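Local coordinates for CalG4 (Micromonospora echinospora, PDB 3IA7), which is a GT-B-fold protein built from two domains, each with a parallel beta sheet flanked by helices, at residues Asp167-Tyr172 against Thr176-Tyr181. Residues are numbered along the deposited sequence; the frame is centred on the assembly and turned at random.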
loop_
_atom_site.group_PDB
_atom_site.type_symbol
_atom_site.label_atom_id
_atom_site.label_comp_id
_atom_site.label_asym_id
_atom_site.label_seq_id
_atom_site.Cartn_x
_atom_site.Cartn_y
_atom_site.Cartn_z
ATOM N N ASP A 167 22.889 -34.886 -7.997
ATOM C CA ASP A 167 23.628 -35.087 -6.758
ATOM C C ASP A 167 22.875 -34.457 -5.581
ATOM O O ASP A 167 22.663 -35.102 -4.538
ATOM C CB ASP A 167 25.030 -34.476 -6.875
ATOM C CG ASP A 167 25.923 -34.863 -5.700
ATOM O OD1 ASP A 167 26.371 -36.021 -5.620
ATOM O OD2 ASP A 167 26.128 -34.012 -4.842
ATOM N N LEU A 168 22.444 -33.210 -5.775
ATOM C CA LEU A 168 21.743 -32.445 -4.716
ATOM C C LEU A 168 20.424 -33.139 -4.340
ATOM O O LEU A 168 20.134 -33.360 -3.171
ATOM C CB LEU A 168 21.481 -30.986 -5.189
ATOM C CG LEU A 168 20.639 -30.106 -4.240
ATOM C CD1 LEU A 168 21.399 -29.971 -2.862
ATOM C CD2 LEU A 168 20.317 -28.730 -4.803
ATOM N N LEU A 169 19.585 -33.433 -5.339
ATOM C CA LEU A 169 18.328 -34.142 -5.096
ATOM C C LEU A 169 18.532 -35.455 -4.368
ATOM O O LEU A 169 17.759 -35.814 -3.494
ATOM C CB LEU A 169 17.637 -34.443 -6.439
ATOM C CG LEU A 169 16.999 -33.234 -7.120
ATOM C CD1 LEU A 169 16.226 -33.706 -8.428
ATOM C CD2 LEU A 169 16.091 -32.486 -6.251
ATOM N N GLY A 170 19.554 -36.207 -4.763
ATOM C CA GLY A 170 19.858 -37.488 -4.132
ATOM C C GLY A 170 20.167 -37.348 -2.651
ATOM O O GLY A 170 19.844 -38.235 -1.861
ATOM N N LYS A 171 20.815 -36.235 -2.276
ATOM C CA LYS A 171 21.087 -35.939 -0.871
ATOM C C LYS A 171 19.820 -35.731 -0.022
ATOM O O LYS A 171 19.896 -35.782 1.193
ATOM C CB LYS A 171 22.002 -34.708 -0.738
ATOM C CG LYS A 171 23.431 -35.030 -1.108
ATOM C CD LYS A 171 24.282 -33.766 -1.146
ATOM C CE LYS A 171 25.701 -34.111 -1.574
ATOM N NZ LYS A 171 26.609 -32.892 -1.522
ATOM N N TYR A 172 18.684 -35.514 -0.675
ATOM C CA TYR A 172 17.389 -35.314 -0.029
ATOM C C TYR A 172 16.439 -36.510 -0.261
ATOM O O TYR A 172 15.232 -36.426 -0.002
ATOM C CB TYR A 172 16.752 -34.001 -0.487
ATOM C CG TYR A 172 17.433 -32.792 0.107
ATOM C CD1 TYR A 172 16.909 -32.176 1.240
ATOM C CD2 TYR A 172 18.668 -32.334 -0.391
ATOM C CE1 TYR A 172 17.562 -31.075 1.851
ATOM C CE2 TYR A 172 19.331 -31.242 0.219
ATOM C CZ TYR A 172 18.755 -30.626 1.344
ATOM O OH TYR A 172 19.365 -29.542 1.961
ATOM N N THR A 176 13.768 -38.689 -8.510
ATOM C CA THR A 176 12.936 -38.256 -9.626
ATOM C C THR A 176 13.878 -37.663 -10.680
ATOM O O THR A 176 14.766 -36.890 -10.324
ATOM C CB THR A 176 11.945 -37.195 -9.131
ATOM O OG1 THR A 176 11.225 -37.716 -7.999
ATOM C CG2 THR A 176 10.981 -36.715 -10.233
ATOM N N PRO A 177 13.723 -38.050 -11.969
ATOM C CA PRO A 177 14.502 -37.409 -13.036
ATOM C C PRO A 177 14.422 -35.871 -12.926
ATOM O O PRO A 177 13.370 -35.311 -12.605
ATOM C CB PRO A 177 13.783 -37.889 -14.299
ATOM C CG PRO A 177 13.336 -39.278 -13.903
ATOM C CD PRO A 177 12.790 -39.044 -12.534
ATOM N N VAL A 178 15.527 -35.197 -13.230
ATOM C CA VAL A 178 15.650 -33.743 -13.001
ATOM C C VAL A 178 14.623 -32.905 -13.733
ATOM O O VAL A 178 14.005 -32.058 -13.115
ATOM C CB VAL A 178 17.082 -33.227 -13.355
ATOM C CG1 VAL A 178 17.179 -31.705 -13.271
ATOM C CG2 VAL A 178 18.111 -33.869 -12.455
ATOM N N LYS A 179 14.417 -33.154 -15.038
ATOM C CA LYS A 179 13.429 -32.395 -15.783
ATOM C C LYS A 179 11.989 -32.633 -15.233
ATOM O O LYS A 179 11.207 -31.689 -15.107
ATOM C CB LYS A 179 13.525 -32.752 -17.267
ATOM C CG LYS A 179 13.050 -31.674 -18.202
ATOM C CD LYS A 179 13.242 -32.178 -19.679
ATOM C CE LYS A 179 13.014 -31.040 -20.647
ATOM N NZ LYS A 179 13.492 -31.404 -22.018
ATOM N N GLU A 180 11.644 -33.892 -14.932
ATOM C CA GLU A 180 10.366 -34.228 -14.298
ATOM C C GLU A 180 10.136 -33.503 -12.977
ATOM O O GLU A 180 9.113 -32.897 -12.752
ATOM C CB GLU A 180 10.281 -35.729 -14.042
ATOM C CG GLU A 180 8.880 -36.171 -13.616
ATOM C CD GLU A 180 8.783 -37.670 -13.269
ATOM O OE1 GLU A 180 9.618 -38.451 -13.765
ATOM O OE2 GLU A 180 7.863 -38.046 -12.511
ATOM N N TYR A 181 11.114 -33.584 -12.095
ATOM C CA TYR A 181 11.096 -32.864 -10.820
ATOM C C TYR A 181 10.839 -31.358 -10.993
ATOM O O TYR A 181 9.991 -30.776 -10.283
ATOM C CB TYR A 181 12.441 -33.065 -10.132
ATOM C CG TYR A 181 12.522 -32.429 -8.778
ATOM C CD1 TYR A 181 12.082 -33.113 -7.645
ATOM C CD2 TYR A 181 13.016 -31.117 -8.630
ATOM C CE1 TYR A 181 12.147 -32.499 -6.369
ATOM C CE2 TYR A 181 13.094 -30.506 -7.360
ATOM C CZ TYR A 181 12.667 -31.228 -6.238
ATOM O OH TYR A 181 12.730 -30.598 -5.002
#
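Thr176 meets Leu169 through its backbone: the carbonyl O of Thr176 lies 4.0 Å from Leu169 CD1, a loose approach of a methyl group to an oxygen, and no hydrogen bond joins the two segments. Pro177 follows at the N-cap position of helix 178-182; its ring restricts phi, here -49°, but offers no acceptor to the helix start, and its carbonyl accepts the first-turn bond from Tyr181 N. Val178, a compact beta-branched residue buried against helix 159-170, brings CG2 to 4.4 Å from Leu169 CD1, a loose apolar touch, and also packs on Leu165 and Val166 of that helix.

One helical turn farther on, Tyr181 makes the main contact. Its CG stands anti to the backbone N (chi1 -177°), which swings the ring out toward Leu169. Leu169 CD2 sits over one face in a CH-pi contact, 3.8 Å from the Tyr181 ring centroid and 16° off the normal. Displaced toward the rim, Leu169 CD2 is 3.6 Å from Tyr181 CZ. Leu169 CD1 is 3.9 Å from Tyr181 CG. The flat tyrosine face gives the forked leucine's two methyls a broad surface. Arg117 adds a cation-pi contact to the tyrosine.

The last turn of helix 159-170 thus packs on the first turn of helix 178-182, which leads into strand 189-191, with Leu118 of helix 113-123 touching both Leu169 and Tyr181.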